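Long-range contact in SusD superfamily protein (Bacteroides thetaiotaomicron, PDB 3MCX), which is of unknown function but, as a SusD-family protein of the outer membrane, probably helps capture glycans at the cell surface: residues I31-Y45 with M128-F140. Numbering follows the deposited sequence.
Sequences IYRLASGHSYYGDNY and MRGLSLFNLTRLF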
ATOM      1  N   ILE A  31      -6.135 -10.397 -14.366  1.00  7.00           N
ATOM      2  CA  ILE A  31      -5.185 -10.283 -13.278  1.00  7.36           C
ATOM      3  C   ILE A  31      -5.339  -8.928 -12.552  1.00  7.30           C
ATOM      4  O   ILE A  31      -5.410  -8.872 -11.328  1.00  7.22           O
ATOM      5  CB  ILE A  31      -3.734 -10.463 -13.830  1.00  6.07           C
ATOM      6  CG1 ILE A  31      -3.563 -11.918 -14.247  1.00  8.50           C
ATOM      7  CG2 ILE A  31      -2.649 -10.022 -12.824  1.00  9.76           C
ATOM      8  CD1 ILE A  31      -2.320 -12.192 -15.067  1.00  7.49           C
ATOM      9  N   TYR A  32      -5.413  -7.838 -13.320  1.00  7.06           N
ATOM     10  CA  TYR A  32      -5.636  -6.532 -12.714  1.00  6.79           C
ATOM     11  C   TYR A  32      -6.963  -6.485 -11.954  1.00  7.26           C
ATOM     12  O   TYR A  32      -7.012  -5.939 -10.852  1.00  7.17           O
ATOM     13  CB  TYR A  32      -5.660  -5.470 -13.796  1.00  7.35           C
ATOM     14  CG  TYR A  32      -4.292  -5.108 -14.366  1.00  6.05           C
ATOM     15  CD1 TYR A  32      -3.329  -4.546 -13.568  1.00  8.37           C
ATOM     16  CD2 TYR A  32      -4.036  -5.222 -15.719  1.00  6.82           C
ATOM     17  CE1 TYR A  32      -2.075  -4.141 -14.107  1.00  8.95           C
ATOM     18  CE2 TYR A  32      -2.815  -4.823 -16.261  1.00  7.29           C
ATOM     19  CZ  TYR A  32      -1.854  -4.272 -15.439  1.00  7.52           C
ATOM     20  OH  TYR A  32      -0.650  -3.816 -15.941  1.00  7.69           O
ATOM     21  N   ARG A  33      -8.008  -7.087 -12.510  1.00  6.89           N
ATOM     22  CA  ARG A  33      -9.330  -7.114 -11.880  1.00  8.40           C
ATOM     23  C   ARG A  33      -9.263  -7.879 -10.560  1.00  8.17           C
ATOM     24  O   ARG A  33      -9.789  -7.440  -9.555  1.00  8.95           O
ATOM     25  CB  ARG A  33     -10.383  -7.714 -12.794  1.00  8.52           C
ATOM     26  CG  ARG A  33     -11.804  -7.505 -12.292  1.00 13.09           C
ATOM     27  N   LEU A  34      -8.581  -9.027 -10.548  1.00  8.39           N
ATOM     28  CA  LEU A  34      -8.422  -9.800  -9.323  1.00  9.53           C
ATOM     29  C   LEU A  34      -7.662  -8.998  -8.268  1.00  9.14           C
ATOM     30  O   LEU A  34      -8.018  -8.982  -7.080  1.00  9.38           O
ATOM     31  CB  LEU A  34      -7.685 -11.120  -9.636  1.00 11.12           C
ATOM     32  CG  LEU A  34      -7.628 -12.165  -8.531  1.00 13.33           C
ATOM     33  CD1 LEU A  34      -9.034 -12.555  -8.031  1.00 14.53           C
ATOM     34  CD2 LEU A  34      -6.978 -13.415  -9.155  1.00 14.21           C
ATOM     35  N   ALA A  35      -6.619  -8.283  -8.681  1.00  7.68           N
ATOM     36  CA  ALA A  35      -5.841  -7.453  -7.776  1.00  8.10           C
ATOM     37  C   ALA A  35      -6.680  -6.339  -7.168  1.00  8.34           C
ATOM     38  O   ALA A  35      -6.440  -5.937  -6.034  1.00  8.98           O
ATOM     39  CB  ALA A  35      -4.561  -6.894  -8.453  1.00  9.54           C
ATOM     40  N   SER A  36      -7.674  -5.856  -7.904  1.00  8.89           N
ATOM     41  CA  SER A  36      -8.522  -4.784  -7.406  1.00  8.54           C
ATOM     42  C   SER A  36      -9.627  -5.301  -6.494  1.00  9.05           C
ATOM     43  O   SER A  36     -10.325  -4.512  -5.842  1.00  9.31           O
ATOM     44  CB  SER A  36      -9.156  -4.030  -8.578  1.00  9.53           C
ATOM     45  OG  SER A  36     -10.209  -4.758  -9.118  1.00  9.32           O
ATOM     46  N   GLY A  37      -9.767  -6.623  -6.413  1.00  8.12           N
ATOM     47  CA  GLY A  37     -10.847  -7.239  -5.720  1.00  7.74           C
ATOM     48  C   GLY A  37     -10.695  -7.394  -4.212  1.00  7.61           C
ATOM     49  O   GLY A  37      -9.678  -7.058  -3.587  1.00  6.54           O
ATOM     50  N   HIS A  38     -11.770  -7.871  -3.617  1.00  7.20           N
ATOM     51  CA  HIS A  38     -11.795  -8.201  -2.227  1.00  7.05           C
ATOM     52  C   HIS A  38     -10.647  -9.149  -1.879  1.00  7.28           C
ATOM     53  O   HIS A  38     -10.366 -10.089  -2.625  1.00  7.98           O
ATOM     54  CB  HIS A  38     -13.183  -8.756  -1.900  1.00  7.06           C
ATOM     55  CG  HIS A  38     -13.358  -9.249  -0.497  1.00  5.79           C
ATOM     56  ND1 HIS A  38     -13.044  -8.482   0.611  1.00  5.81           N
ATOM     57  CD2 HIS A  38     -13.888 -10.403  -0.032  1.00  7.84           C
ATOM     58  CE1 HIS A  38     -13.336  -9.176   1.703  1.00  5.43           C
ATOM     59  NE2 HIS A  38     -13.836 -10.345   1.341  1.00  7.23           N
ATOM     60  N   SER A  39     -10.006  -8.844  -0.749  1.00  6.59           N
ATOM     61  CA  SER A  39      -8.932  -9.624  -0.143  1.00  6.95           C
ATOM     62  C   SER A  39      -7.579  -9.311  -0.741  1.00  7.88           C
ATOM     63  O   SER A  39      -6.574  -9.788  -0.218  1.00  8.73           O
ATOM     64  CB  SER A  39      -9.203 -11.138  -0.136  1.00  6.67           C
ATOM     65  OG  SER A  39     -10.514 -11.458   0.333  1.00  6.93           O
ATOM     66  N   TYR A  40      -7.534  -8.519  -1.808  1.00  7.15           N
ATOM     67  CA  TYR A  40      -6.276  -7.978  -2.283  1.00  6.89           C
ATOM     68  C   TYR A  40      -6.288  -6.441  -2.084  1.00  7.53           C
ATOM     69  O   TYR A  40      -6.425  -5.999  -0.965  1.00  8.23           O
ATOM     70  CB  TYR A  40      -5.968  -8.427  -3.714  1.00  6.94           C
ATOM     71  CG  TYR A  40      -4.486  -8.339  -4.136  1.00  6.80           C
ATOM     72  CD1 TYR A  40      -3.577  -7.509  -3.475  1.00  6.94           C
ATOM     73  CD2 TYR A  40      -4.008  -9.097  -5.206  1.00  7.13           C
ATOM     74  CE1 TYR A  40      -2.267  -7.420  -3.862  1.00  9.33           C
ATOM     75  CE2 TYR A  40      -2.668  -8.995  -5.605  1.00  6.56           C
ATOM     76  CZ  TYR A  40      -1.828  -8.150  -4.919  1.00  8.42           C
ATOM     77  OH  TYR A  40      -0.508  -8.047  -5.318  1.00  7.73           O
ATOM     78  N   TYR A  41      -6.193  -5.649  -3.153  1.00  7.57           N
ATOM     79  CA  TYR A  41      -6.113  -4.202  -2.964  1.00  7.28           C
ATOM     80  C   TYR A  41      -7.481  -3.551  -2.690  1.00  7.76           C
ATOM     81  O   TYR A  41      -7.525  -2.389  -2.276  1.00  8.03           O
ATOM     82  CB  TYR A  41      -5.465  -3.550  -4.169  1.00  7.79           C
ATOM     83  CG  TYR A  41      -3.969  -3.573  -4.218  1.00  6.91           C
ATOM     84  CD1 TYR A  41      -3.219  -2.893  -3.290  1.00  8.99           C
ATOM     85  CD2 TYR A  41      -3.312  -4.255  -5.220  1.00  8.99           C
ATOM     86  CE1 TYR A  41      -1.824  -2.853  -3.362  1.00  8.87           C
ATOM     87  CE2 TYR A  41      -1.920  -4.226  -5.295  1.00  7.58           C
ATOM     88  CZ  TYR A  41      -1.177  -3.542  -4.371  1.00  8.84           C
ATOM     89  OH  TYR A  41       0.208  -3.506  -4.470  1.00  9.14           O
ATOM     90  N   GLY A  42      -8.585  -4.261  -2.891  1.00  7.61           N
ATOM     91  CA  GLY A  42      -9.893  -3.736  -2.505  1.00  7.11           C
ATOM     92  C   GLY A  42      -9.959  -3.296  -1.054  1.00  7.38           C
ATOM     93  O   GLY A  42     -10.693  -2.361  -0.714  1.00  6.97           O
ATOM     94  N   ASP A  43      -9.255  -4.017  -0.178  1.00  6.80           N
ATOM     95  CA  ASP A  43      -9.430  -3.862   1.280  1.00  7.11           C
ATOM     96  C   ASP A  43      -8.191  -4.247   2.067  1.00  7.35           C
ATOM     97  O   ASP A  43      -7.469  -3.342   2.498  1.00  7.80           O
ATOM     98  CB  ASP A  43     -10.734  -4.523   1.759  1.00  6.85           C
ATOM     99  CG  ASP A  43     -11.045  -5.785   0.988  1.00  7.81           C
ATOM    100  OD1 ASP A  43     -10.127  -6.594   0.835  1.00  7.59           O
ATOM    101  OD2 ASP A  43     -12.211  -5.974   0.578  1.00  6.84           O
ATOM    102  N   ASN A  44      -7.923  -5.535   2.271  1.00  6.70           N
ATOM    103  CA  ASN A  44      -6.885  -5.907   3.228  1.00  7.23           C
ATOM    104  C   ASN A  44      -5.518  -5.272   2.946  1.00  7.63           C
ATOM    105  O   ASN A  44      -4.907  -4.726   3.874  1.00  7.48           O
ATOM    106  CB  ASN A  44      -6.769  -7.419   3.331  1.00  7.27           C
ATOM    107  CG  ASN A  44      -8.031  -8.032   3.863  1.00  8.35           C
ATOM    108  OD1 ASN A  44      -9.034  -8.125   3.151  1.00  7.79           O
ATOM    109  ND2 ASN A  44      -7.996  -8.491   5.143  1.00  7.91           N
ATOM    110  N   TYR A  45      -5.057  -5.294   1.697  1.00  7.31           N
ATOM    111  CA  TYR A  45      -3.731  -4.739   1.386  1.00  7.16           C
ATOM    112  C   TYR A  45      -3.746  -3.198   1.259  1.00  7.93           C
ATOM    113  O   TYR A  45      -2.685  -2.567   1.115  1.00  8.86           O
ATOM    114  CB  TYR A  45      -3.122  -5.397   0.161  1.00  6.58           C
ATOM    115  CG  TYR A  45      -2.717  -6.844   0.386  1.00  6.54           C
ATOM    116  CD1 TYR A  45      -3.638  -7.874   0.287  1.00  6.98           C
ATOM    117  CD2 TYR A  45      -1.408  -7.166   0.691  1.00  7.27           C
ATOM    118  CE1 TYR A  45      -3.259  -9.195   0.474  1.00  7.61           C
ATOM    119  CE2 TYR A  45      -1.029  -8.499   0.875  1.00  6.69           C
ATOM    120  CZ  TYR A  45      -1.952  -9.486   0.756  1.00  6.92           C
ATOM    121  OH  TYR A  45      -1.581 -10.802   0.923  1.00  8.12           O
HETATM  122  N   MSE A 128       3.291  -7.260 -11.971  1.00  6.26           N
HETATM  123  CA  MSE A 128       2.271  -7.745 -11.051  0.50  6.26           C
HETATM  124  C   MSE A 128       2.759  -8.942 -10.235  1.00  6.86           C
HETATM  125  O   MSE A 128       2.422  -9.070  -9.066  1.00  7.17           O
HETATM  126  CB  MSE A 128       0.995  -8.086 -11.803  0.50  7.26           C
HETATM  127  CG  MSE A 128      -0.154  -8.479 -10.916  0.50  8.29           C
HETATM  128 SE   MSE A 128      -0.664  -7.170  -9.562  0.38  7.39          SE
HETATM  129  CE  MSE A 128      -0.189  -5.518 -10.497  0.50 10.74           C
ATOM    130  N   ARG A 129       3.528  -9.833 -10.834  1.00  5.97           N
ATOM    131  CA  ARG A 129       4.090 -10.966 -10.066  1.00  6.22           C
ATOM    132  C   ARG A 129       5.029 -10.472  -8.959  1.00  6.05           C
ATOM    133  O   ARG A 129       4.986 -10.938  -7.827  1.00  6.24           O
ATOM    134  CB  ARG A 129       4.843 -11.930 -10.973  1.00  6.73           C
ATOM    135  CG  ARG A 129       5.104 -13.292 -10.327  1.00  6.54           C
ATOM    136  CD  ARG A 129       5.737 -14.279 -11.249  1.00  6.59           C
ATOM    137  NE  ARG A 129       7.105 -13.946 -11.618  1.00  6.65           N
ATOM    138  CZ  ARG A 129       7.807 -14.611 -12.518  1.00  6.40           C
ATOM    139  NH1 ARG A 129       7.266 -15.630 -13.143  1.00  7.45           N
ATOM    140  NH2 ARG A 129       9.073 -14.271 -12.796  1.00  7.77           N
ATOM    141  N   GLY A 130       5.892  -9.541  -9.305  1.00  6.12           N
ATOM    142  CA  GLY A 130       6.813  -8.976  -8.329  1.00  6.90           C
ATOM    143  C   GLY A 130       6.123  -8.205  -7.235  1.00  7.25           C
ATOM    144  O   GLY A 130       6.410  -8.377  -6.030  1.00  7.35           O
ATOM    145  N   LEU A 131       5.145  -7.381  -7.633  1.00  6.92           N
ATOM    146  CA  LEU A 131       4.371  -6.618  -6.650  1.00  6.96           C
ATOM    147  C   LEU A 131       3.623  -7.552  -5.687  1.00  6.91           C
ATOM    148  O   LEU A 131       3.594  -7.317  -4.475  1.00  6.63           O
ATOM    149  CB  LEU A 131       3.389  -5.728  -7.390  1.00  7.11           C
ATOM    150  CG  LEU A 131       2.505  -4.813  -6.565  1.00  8.50           C
ATOM    151  CD1 LEU A 131       3.343  -3.959  -5.619  1.00  8.25           C
ATOM    152  CD2 LEU A 131       1.654  -3.933  -7.540  1.00  9.09           C
ATOM    153  N   SER A 132       3.065  -8.627  -6.243  1.00  6.26           N
ATOM    154  CA  SER A 132       2.322  -9.582  -5.439  1.00  6.19           C
ATOM    155  C   SER A 132       3.239 -10.270  -4.411  1.00  6.31           C
ATOM    156  O   SER A 132       2.890 -10.381  -3.247  1.00  7.50           O
ATOM    157  CB  SER A 132       1.581 -10.540  -6.341  1.00  7.20           C
ATOM    158  OG  SER A 132       0.574  -9.865  -7.108  1.00  7.38           O
ATOM    159  N   LEU A 133       4.415 -10.730  -4.851  1.00  6.13           N
ATOM    160  CA  LEU A 133       5.339 -11.393  -3.933  1.00  6.70           C
ATOM    161  C   LEU A 133       5.775 -10.381  -2.861  1.00  6.97           C
ATOM    162  O   LEU A 133       5.877 -10.741  -1.678  1.00  6.58           O
ATOM    163  CB  LEU A 133       6.527 -11.948  -4.689  1.00  6.28           C
ATOM    164  CG  LEU A 133       7.611 -12.606  -3.814  1.00  6.41           C
ATOM    165  CD1 LEU A 133       7.076 -13.708  -2.903  1.00  7.56           C
ATOM    166  CD2 LEU A 133       8.792 -13.124  -4.682  1.00  7.88           C
ATOM    167  N   PHE A 134       6.034  -9.125  -3.236  1.00  6.69           N
ATOM    168  CA  PHE A 134       6.391  -8.074  -2.280  1.00  7.18           C
ATOM    169  C   PHE A 134       5.309  -7.917  -1.208  1.00  7.45           C
ATOM    170  O   PHE A 134       5.598  -7.853  -0.015  1.00  7.57           O
ATOM    171  CB  PHE A 134       6.617  -6.758  -3.041  1.00  7.05           C
ATOM    172  CG  PHE A 134       6.934  -5.564  -2.182  1.00  6.44           C
ATOM    173  CD1 PHE A 134       8.069  -5.523  -1.414  1.00  7.97           C
ATOM    174  CD2 PHE A 134       6.112  -4.458  -2.189  1.00  7.69           C
ATOM    175  CE1 PHE A 134       8.384  -4.396  -0.677  1.00  9.02           C
ATOM    176  CE2 PHE A 134       6.416  -3.336  -1.431  1.00  8.00           C
ATOM    177  CZ  PHE A 134       7.549  -3.301  -0.699  1.00  8.84           C
ATOM    178  N   ASN A 135       4.053  -7.832  -1.650  1.00  7.51           N
ATOM    179  CA  ASN A 135       2.923  -7.696  -0.730  1.00  7.82           C
ATOM    180  C   ASN A 135       2.838  -8.838   0.260  1.00  7.14           C
ATOM    181  O   ASN A 135       2.638  -8.624   1.461  1.00  7.21           O
ATOM    182  CB  ASN A 135       1.632  -7.544  -1.530  1.00  7.11           C
ATOM    183  CG  ASN A 135       1.532  -6.174  -2.209  1.00  7.52           C
ATOM    184  OD1 ASN A 135       1.971  -5.159  -1.649  1.00  7.95           O
ATOM    185  ND2 ASN A 135       0.930  -6.135  -3.404  1.00  7.35           N
ATOM    186  N   LEU A 136       2.995 -10.079  -0.217  1.00  6.56           N
ATOM    187  CA  LEU A 136       2.996 -11.217   0.700  1.00  6.01           C
ATOM    188  C   LEU A 136       4.165 -11.154   1.701  1.00  6.28           C
ATOM    189  O   LEU A 136       4.012 -11.457   2.869  1.00  6.75           O
ATOM    190  CB  LEU A 136       3.057 -12.533  -0.064  1.00  6.40           C
ATOM    191  CG  LEU A 136       1.754 -12.920  -0.771  1.00  7.08           C
ATOM    192  CD1 LEU A 136       2.051 -13.881  -1.902  1.00  8.30           C
ATOM    193  CD2 LEU A 136       0.769 -13.514   0.230  1.00  7.34           C
ATOM    194  N   THR A 137       5.341 -10.803   1.192  1.00  6.01           N
ATOM    195  CA  THR A 137       6.542 -10.835   1.977  1.00  6.24           C
ATOM    196  C   THR A 137       6.450  -9.811   3.115  1.00  6.94           C
ATOM    197  O   THR A 137       6.913 -10.066   4.227  1.00  6.29           O
ATOM    198  CB  THR A 137       7.797 -10.611   1.098  1.00  6.43           C
ATOM    199  OG1 THR A 137       7.846 -11.618   0.086  1.00  7.62           O
ATOM    200  CG2 THR A 137       9.068 -10.647   1.934  1.00  7.94           C
ATOM    201  N   ARG A 138       5.891  -8.648   2.836  1.00  7.20           N
ATOM    202  CA  ARG A 138       5.872  -7.602   3.834  1.00  7.45           C
ATOM    203  C   ARG A 138       4.773  -7.836   4.873  1.00  7.80           C
ATOM    204  O   ARG A 138       4.928  -7.345   5.982  1.00  8.26           O
ATOM    205  CB  ARG A 138       5.798  -6.222   3.158  1.00  8.59           C
ATOM    206  CG  ARG A 138       4.513  -5.911   2.546  1.00  8.56           C
ATOM    207  CD  ARG A 138       4.629  -4.798   1.473  1.00  9.34           C
ATOM    208  NE  ARG A 138       5.364  -3.591   1.806  1.00  9.13           N
ATOM    209  CZ  ARG A 138       5.005  -2.327   1.465  1.00 10.70           C
ATOM    210  NH1 ARG A 138       3.846  -2.062   0.876  1.00  8.85           N
ATOM    211  NH2 ARG A 138       5.819  -1.331   1.687  1.00 10.06           N
ATOM    212  N   LEU A 139       3.735  -8.631   4.561  1.00  7.38           N
ATOM    213  CA  LEU A 139       2.725  -9.006   5.564  1.00  7.51           C
ATOM    214  C   LEU A 139       3.190 -10.164   6.418  1.00  7.74           C
ATOM    215  O   LEU A 139       2.975 -10.151   7.634  1.00  7.75           O
ATOM    216  CB  LEU A 139       1.397  -9.404   4.895  1.00  7.05           C
ATOM    217  CG  LEU A 139       0.358  -8.288   4.887  1.00  8.06           C
ATOM    218  CD1 LEU A 139       0.784  -7.067   4.033  1.00  8.66           C
ATOM    219  CD2 LEU A 139      -1.008  -8.860   4.452  1.00  8.99           C
ATOM    220  N   PHE A 140       3.786 -11.187   5.798  1.00  6.94           N
ATOM    221  CA  PHE A 140       3.999 -12.461   6.452  1.00  6.17           C
ATOM    222  C   PHE A 140       5.446 -12.712   6.884  1.00  6.65           C
ATOM    223  O   PHE A 140       5.770 -13.782   7.417  1.00  7.08           O
ATOM    224  CB  PHE A 140       3.483 -13.589   5.529  1.00  7.00           C
ATOM    225  CG  PHE A 140       1.979 -13.554   5.356  1.00  6.20           C
ATOM    226  CD1 PHE A 140       1.171 -14.097   6.333  1.00  5.95           C
ATOM    227  CD2 PHE A 140       1.394 -12.940   4.252  1.00  6.83           C
ATOM    228  CE1 PHE A 140      -0.233 -14.060   6.226  1.00  6.17           C
ATOM    229  CE2 PHE A 140      -0.012 -12.886   4.127  1.00  7.04           C
ATOM    230  CZ  PHE A 140      -0.803 -13.443   5.134  1.00  6.62           C
TER
HETATM  231  O   HOH W   1       1.597  -2.461  -2.440  1.00 11.19           O
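Helix 31-36 runs nearly parallel to helix 128-140, at 22° and 12.1 Å between axes; the loop after it brings Y40 and Y41, and the start of helix 44-51 brings Y45, against the same helix. N135 is the hub. Its ND2 donates both hydrogens in the amide plane: one to Y40 OH at 3.1 Å, the other to Y41 OH at 2.9 Å. Both tyrosine rings stand almost perpendicular to that amide. Y40 OH donates a hydrogen bond to S132 OG (2.8 Å), and S132 OG donates in turn to M128 O, one turn back. CG of Y40 lies anti to the backbone N (chi1 -159°), which swings the ring from the loop to the helix. A phenylalanine in place of Y40 would probably leave S132 OG without its donor and one N135 N-H without its acceptor. A water joins Y41 OH to N135 OD1, so the buried amide is held at both ends. The branched end of L131 packs at Y41 OH. Farther along, Y45 CE2 rests on N135 CB and on L139 CD2 (3.6 Å). At the other end, I31 CG2 meets CG of selenomethionine M128 at 3.5 Å in one of its two conformers. The contact is buried among helices, consistent with the TPR-like helical packing of SusD proteins. Helix 81-106 receives Y45, whose OH bonds to P87 O, while helix 172-186 packs against L131, L133 and T137.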